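Local coordinates for Alpha/beta hydrolase family protein (PDB 3OOS) that probably hydrolyses an as yet unidentified substrate, as a member of the alpha/beta hydrolase fold family from Bacillus anthracis, at residues W93-H98 / G102-V107; C27-Y32 / K79-I84. All blocks are in the same frame, centred on the assembly; numbering follows the deposited sequence.

Contact 1. Residues W93-H98 / G102-V107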
loop_
_atom_site.group_PDB
_atom_site.type_symbol
_atom_site.label_atom_id
_atom_site.label_comp_id
_atom_site.label_asym_id
_atom_site.label_seq_id
_atom_site.Cartn_x
_atom_site.Cartn_y
_atom_site.Cartn_z
ATOM N N TRP A 93 15.594 -5.739 -5.593
ATOM C CA TRP A 93 14.487 -6.419 -4.916
ATOM C C TRP A 93 13.144 -6.056 -5.538
ATOM O O TRP A 93 13.053 -5.130 -6.350
ATOM C CB TRP A 93 14.492 -6.181 -3.392
ATOM C CG TRP A 93 14.369 -4.749 -2.895
ATOM C CD1 TRP A 93 14.183 -3.607 -3.637
ATOM C CD2 TRP A 93 14.384 -4.333 -1.524
ATOM N NE1 TRP A 93 14.105 -2.512 -2.806
ATOM C CE2 TRP A 93 14.223 -2.930 -1.505
ATOM C CE3 TRP A 93 14.526 -5.015 -0.305
ATOM C CZ2 TRP A 93 14.203 -2.193 -0.315
ATOM C CZ3 TRP A 93 14.506 -4.283 0.878
ATOM C CH2 TRP A 93 14.346 -2.888 0.863
ATOM N N GLY A 94 12.106 -6.802 -5.177
ATOM C CA GLY A 94 10.760 -6.484 -5.635
ATOM C C GLY A 94 10.144 -5.455 -4.709
ATOM O O GLY A 94 10.597 -5.277 -3.576
ATOM N N PHE A 95 9.127 -4.754 -5.199
ATOM C CA PHE A 95 8.327 -3.906 -4.331
ATOM C C PHE A 95 6.849 -4.191 -4.528
ATOM O O PHE A 95 6.362 -4.213 -5.654
ATOM C CB PHE A 95 8.602 -2.412 -4.544
ATOM C CG PHE A 95 7.871 -1.537 -3.560
ATOM C CD1 PHE A 95 8.462 -1.184 -2.353
ATOM C CD2 PHE A 95 6.564 -1.121 -3.811
ATOM C CE1 PHE A 95 7.774 -0.395 -1.424
ATOM C CE2 PHE A 95 5.867 -0.337 -2.888
ATOM C CZ PHE A 95 6.475 0.026 -1.692
ATOM N N ALA A 96 6.146 -4.393 -3.417
ATOM C CA ALA A 96 4.713 -4.639 -3.433
ATOM C C ALA A 96 3.990 -3.635 -2.542
ATOM O O ALA A 96 4.379 -3.408 -1.394
ATOM C CB ALA A 96 4.411 -6.069 -2.988
ATOM N N GLY A 97 2.936 -3.037 -3.084
ATOM C CA GLY A 97 2.135 -2.074 -2.339
ATOM C C GLY A 97 0.673 -2.123 -2.730
ATOM O O GLY A 97 0.332 -2.442 -3.875
ATOM N N HIS A 98 -0.184 -1.795 -1.768
ATOM C CA HIS A 98 -1.631 -1.787 -1.964
ATOM C C HIS A 98 -2.213 -0.402 -1.709
ATOM O O HIS A 98 -1.871 0.253 -0.716
ATOM C CB HIS A 98 -2.299 -2.814 -1.044
ATOM C CG HIS A 98 -3.768 -2.958 -1.280
ATOM N ND1 HIS A 98 -4.280 -3.622 -2.374
ATOM C CD2 HIS A 98 -4.836 -2.512 -0.577
ATOM C CE1 HIS A 98 -5.600 -3.582 -2.332
ATOM N NE2 HIS A 98 -5.963 -2.912 -1.252
ATOM N N GLY A 102 0.361 1.155 -3.431
ATOM C CA GLY A 102 0.467 0.872 -4.868
ATOM C C GLY A 102 0.933 2.088 -5.653
ATOM O O GLY A 102 1.712 1.970 -6.601
HETATM N N MSE A 103 0.461 3.267 -5.257
HETATM C CA MSE A 103 0.931 4.508 -5.863
HETATM C C MSE A 103 2.422 4.672 -5.601
HETATM O O MSE A 103 3.179 5.052 -6.497
HETATM C CB MSE A 103 0.147 5.703 -5.325
HETATM C CG MSE A 103 -1.335 5.636 -5.637
HETATM SE SE MSE A 103 -2.334 7.023 -4.719
HETATM C CE MSE A 103 -4.106 6.277 -4.997
ATOM N N LEU A 104 2.841 4.363 -4.376
ATOM C CA LEU A 104 4.256 4.404 -4.019
ATOM C C LEU A 104 5.079 3.435 -4.882
ATOM O O LEU A 104 6.187 3.776 -5.315
ATOM C CB LEU A 104 4.442 4.115 -2.525
ATOM C CG LEU A 104 5.861 4.200 -1.955
ATOM C CD1 LEU A 104 6.480 5.592 -2.153
ATOM C CD2 LEU A 104 5.845 3.816 -0.479
ATOM N N ALA A 105 4.526 2.251 -5.146
ATOM C CA ALA A 105 5.150 1.267 -6.043
ATOM C C ALA A 105 5.420 1.845 -7.431
ATOM O O ALA A 105 6.492 1.633 -8.005
ATOM C CB ALA A 105 4.282 0.014 -6.155
ATOM N N LEU A 106 4.438 2.567 -7.964
ATOM C CA LEU A 106 4.571 3.181 -9.280
ATOM C C LEU A 106 5.669 4.237 -9.287
ATOM O O LEU A 106 6.436 4.326 -10.244
ATOM C CB LEU A 106 3.237 3.767 -9.754
ATOM C CG LEU A 106 2.102 2.748 -9.947
ATOM C CD1 LEU A 106 0.785 3.461 -10.242
ATOM C CD2 LEU A 106 2.413 1.717 -11.047
ATOM N N VAL A 107 5.751 5.021 -8.216
ATOM C CA VAL A 107 6.818 6.015 -8.084
ATOM C C VAL A 107 8.190 5.345 -7.909
ATOM O O VAL A 107 9.176 5.821 -8.459
ATOM C CB VAL A 107 6.509 7.055 -6.974
ATOM C CG1 VAL A 107 7.661 8.048 -6.809
ATOM C CG2 VAL A 107 5.222 7.805 -7.316
#
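The ring of Phe95 meets helix residues 102-107 at its rim. The methyl of Ala105 lies at the ring edge, close to the ring plane, with CB 3.5 Å from Phe95 CD2. The CD2-CE2 side of the ring also meets Ala105 CA, 3.6 Å from Phe95 CE2. Leu104 comes in obliquely from further along the ring and crosses Phe95 at about a right angle. One of its branches does the touching: CD2 lies 4.0 Å from Phe95 CZ. The ring of Tyr108 meets that of Phe95 too, with the planes at about 55°. Phe95 holds CG anti to its own backbone N (chi1 -175°), and this carries the ring along the strand to the helix.

At the other end the backbones themselves meet. The CA atoms of Gly97 and Gly102 are 4.2 Å apart, and neither residue has a side chain to separate them. Gly97 C is 3.4 Å from Gly102 N. His98 N and Gly102 N are equally close, but both are donors, so no hydrogen bond forms there. The contact is apolar and buried. The axes of the two segments approach to 6.2 Å and run at 145° to each other. Such a sharp reversal fits a nucleophile elbow. Gly97, Ser99 and Gly101 match its GxSxG pattern, which makes Ser99 the probable nucleophile. His98 turns away from the helix, and its NE2 is hydrogen-bonded to His260 O.

Strand 93-98 and helix 100-112 are the first two elements of a beta-alpha-beta unit completed by strand 116-122. Strand 93-98 lies between strands 25-28 and 116-122, parallel to both. Helix 74-87 packs against the same sheet face, where Phe95 touches Leu81 and Leu104 touches Ile78.

Contact 2. Residues C27-Y32 / K79-I84. With SO4 (sulfate ion), chain B.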
loop_
_atom_site.group_PDB
_atom_site.type_symbol
_atom_site.label_atom_id
_atom_site.label_comp_id
_atom_site.label_asym_id
_atom_site.label_seq_id
_atom_site.Cartn_x
_atom_site.Cartn_y
_atom_site.Cartn_z
ATOM N N CYS A 27 10.354 -5.938 -0.879
ATOM C CA CYS A 27 10.034 -4.835 0.015
ATOM C C CYS A 27 8.533 -4.564 -0.022
ATOM O O CYS A 27 7.934 -4.483 -1.097
ATOM C CB CYS A 27 10.812 -3.580 -0.397
ATOM S SG CYS A 27 10.505 -2.128 0.622
ATOM N N VAL A 28 7.928 -4.451 1.157
ATOM C CA VAL A 28 6.517 -4.091 1.280
ATOM C C VAL A 28 6.392 -2.935 2.258
ATOM O O VAL A 28 6.951 -2.977 3.351
ATOM C CB VAL A 28 5.645 -5.269 1.793
ATOM C CG1 VAL A 28 4.204 -4.805 2.070
ATOM C CG2 VAL A 28 5.658 -6.428 0.802
ATOM N N THR A 29 5.663 -1.902 1.857
ATOM C CA THR A 29 5.318 -0.826 2.780
ATOM C C THR A 29 4.049 -0.129 2.306
ATOM O O THR A 29 3.461 -0.521 1.296
ATOM C CB THR A 29 6.508 0.162 3.017
ATOM O OG1 THR A 29 6.263 0.945 4.192
ATOM C CG2 THR A 29 6.734 1.078 1.823
ATOM N N HIS A 30 3.625 0.879 3.055
ATOM C CA HIS A 30 2.457 1.666 2.713
ATOM C C HIS A 30 2.832 3.130 2.884
ATOM O O HIS A 30 3.799 3.443 3.571
ATOM C CB HIS A 30 1.290 1.300 3.626
ATOM C CG HIS A 30 0.002 1.948 3.237
ATOM N ND1 HIS A 30 -0.459 3.103 3.832
ATOM C CD2 HIS A 30 -0.912 1.619 2.295
ATOM C CE1 HIS A 30 -1.608 3.450 3.279
ATOM N NE2 HIS A 30 -1.905 2.564 2.344
ATOM N N LEU A 31 2.076 4.022 2.258
ATOM C CA LEU A 31 2.423 5.439 2.266
ATOM C C LEU A 31 2.193 6.138 3.609
ATOM O O LEU A 31 2.863 7.127 3.914
ATOM C CB LEU A 31 1.681 6.176 1.149
ATOM C CG LEU A 31 2.203 7.567 0.793
ATOM C CD1 LEU A 31 3.683 7.522 0.417
ATOM C CD2 LEU A 31 1.374 8.138 -0.335
ATOM N N TYR A 32 1.254 5.638 4.409
ATOM C CA TYR A 32 0.945 6.284 5.688
ATOM C C TYR A 32 0.439 5.323 6.760
ATOM O O TYR A 32 -0.584 5.567 7.398
ATOM C CB TYR A 32 -0.014 7.478 5.502
ATOM C CG TYR A 32 -1.145 7.268 4.517
ATOM C CD1 TYR A 32 -2.281 6.539 4.872
ATOM C CD2 TYR A 32 -1.089 7.825 3.240
ATOM C CE1 TYR A 32 -3.323 6.355 3.971
ATOM C CE2 TYR A 32 -2.132 7.650 2.332
ATOM C CZ TYR A 32 -3.242 6.910 2.705
ATOM O OH TYR A 32 -4.276 6.727 1.812
ATOM N N LYS A 79 14.076 7.241 -1.889
ATOM C CA LYS A 79 15.474 7.399 -1.488
ATOM C C LYS A 79 15.769 6.658 -0.179
ATOM O O LYS A 79 16.829 6.046 -0.035
ATOM C CB LYS A 79 15.834 8.880 -1.373
ATOM C CG LYS A 79 15.688 9.646 -2.678
ATOM C CD LYS A 79 15.983 11.121 -2.478
ATOM C CE LYS A 79 15.937 11.871 -3.798
ATOM N NZ LYS A 79 16.999 11.393 -4.724
ATOM N N ASP A 80 14.822 6.708 0.759
ATOM C CA ASP A 80 14.924 5.969 2.026
ATOM C C ASP A 80 14.931 4.459 1.790
ATOM O O ASP A 80 15.771 3.744 2.342
ATOM C CB ASP A 80 13.778 6.339 2.976
ATOM C CG ASP A 80 13.943 7.719 3.598
ATOM O OD1 ASP A 80 14.998 8.362 3.408
ATOM O OD2 ASP A 80 13.002 8.156 4.295
ATOM N N LEU A 81 14.003 3.979 0.963
ATOM C CA LEU A 81 13.936 2.552 0.639
ATOM C C LEU A 81 15.199 2.076 -0.081
ATOM O O LEU A 81 15.680 0.967 0.160
ATOM C CB LEU A 81 12.683 2.225 -0.182
ATOM C CG LEU A 81 11.348 2.394 0.559
ATOM C CD1 LEU A 81 10.175 2.201 -0.394
ATOM C CD2 LEU A 81 11.238 1.450 1.762
ATOM N N GLU A 82 15.728 2.925 -0.956
ATOM C CA GLU A 82 16.969 2.620 -1.659
ATOM C C GLU A 82 18.156 2.521 -0.698
ATOM O O GLU A 82 19.016 1.647 -0.851
ATOM C CB GLU A 82 17.220 3.654 -2.760
ATOM C CG GLU A 82 16.379 3.409 -4.003
ATOM C CD GLU A 82 16.853 2.202 -4.791
ATOM O OE1 GLU A 82 17.768 2.365 -5.627
ATOM O OE2 GLU A 82 16.316 1.093 -4.568
ATOM N N ALA A 83 18.183 3.398 0.305
ATOM C CA ALA A 83 19.224 3.364 1.330
ATOM C C ALA A 83 19.139 2.085 2.166
ATOM O O ALA A 83 20.167 1.512 2.528
ATOM C CB ALA A 83 19.150 4.608 2.223
ATOM N N ILE A 84 17.918 1.641 2.460
ATOM C CA ILE A 84 17.711 0.383 3.184
ATOM C C ILE A 84 18.208 -0.784 2.332
ATOM O O ILE A 84 18.960 -1.636 2.814
ATOM C CB ILE A 84 16.231 0.190 3.591
ATOM C CG1 ILE A 84 15.838 1.256 4.624
ATOM C CG2 ILE A 84 15.983 -1.230 4.134
ATOM C CD1 ILE A 84 14.347 1.354 4.897
HETATM S S SO4 B . -5.344 3.265 1.867
HETATM O O1 SO4 B . -5.739 4.573 2.381
HETATM O O2 SO4 B . -6.448 2.692 1.110
HETATM O O3 SO4 B . -4.164 3.417 1.024
HETATM O O4 SO4 B . -5.019 2.391 2.994
#
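Leu81 makes the whole contact from the helix side, one branch to Cys27 and the other to Thr29. Its CD2 lies 3.8 Å from Cys27 SG. Its CD1 reaches the methyl of Thr29, 4.2 Å from CG2. No hydrogen bond links the two segments. CG of Leu81 is anti to the carbonyl carbon (chi1 -67°), and the extended side chain points its fork at the strand end. The thiol and the Thr29 methyl both face the helix. Thr29 OG1 is hydrogen-bonded to Val55 O of the neighbouring strand 51-55. All three touching residues are buried.

This is the helix-on-sheet packing of the alpha/beta hydrolase fold: helix 74-87 lies over parallel strand 25-28. Past the strand, the chain opens into a loop that leads from the core to a bound sulfate, probably from the crystallisation liquor.

His30 NE2 gives a hydrogen bond to sulfate O3 at 2.8 Å, with the oxygen at the ring edge. Tyr32 OH holds a second oxygen, O1, at 2.7 Å. Ser99 OG and Ala100 N bind the ion too. A sulfate beside the probable nucleophile and the backbone N-H that follows it is consistent with an oxyanion-hole site, as in related hydrolases.

The two residues also touch each other. His30 CE1 sits over one face of Tyr32, offset toward the rim. Tyr32 N donates to His30 ND1 at 3.1 Å; the bond is nearly straight (171°), although the donor stands 36° out of the imidazole plane. That bond probably limits rotation of His30 and helps to aim NE2 at the sulfate. Next to Leu81 on the helix, Asp80 OD1 forms a salt bridge with Arg12 NE.

The centres of contacts 1 and 2 lie about 9 Å apart, and each joins a helix to the same mixed sheet. Strands 25-28 and 93-98 are parallel neighbours in it. Gly94 O and Cys27 N, and Cys27 O and Ala96 N, probably join them by hydrogen bonds. Both segments of contact 2 come earlier in the chain than those of contact 1; strand 93-98 follows helix 74-87 across a short connection. Helices 74-87 and 100-112 share a sheet face, with Phe95 touching residues of both. At the strand ends, the 30-32 loop and the 97-101 turn converge on the sulfate. The two contacts thus set the core beneath what is probably the active site.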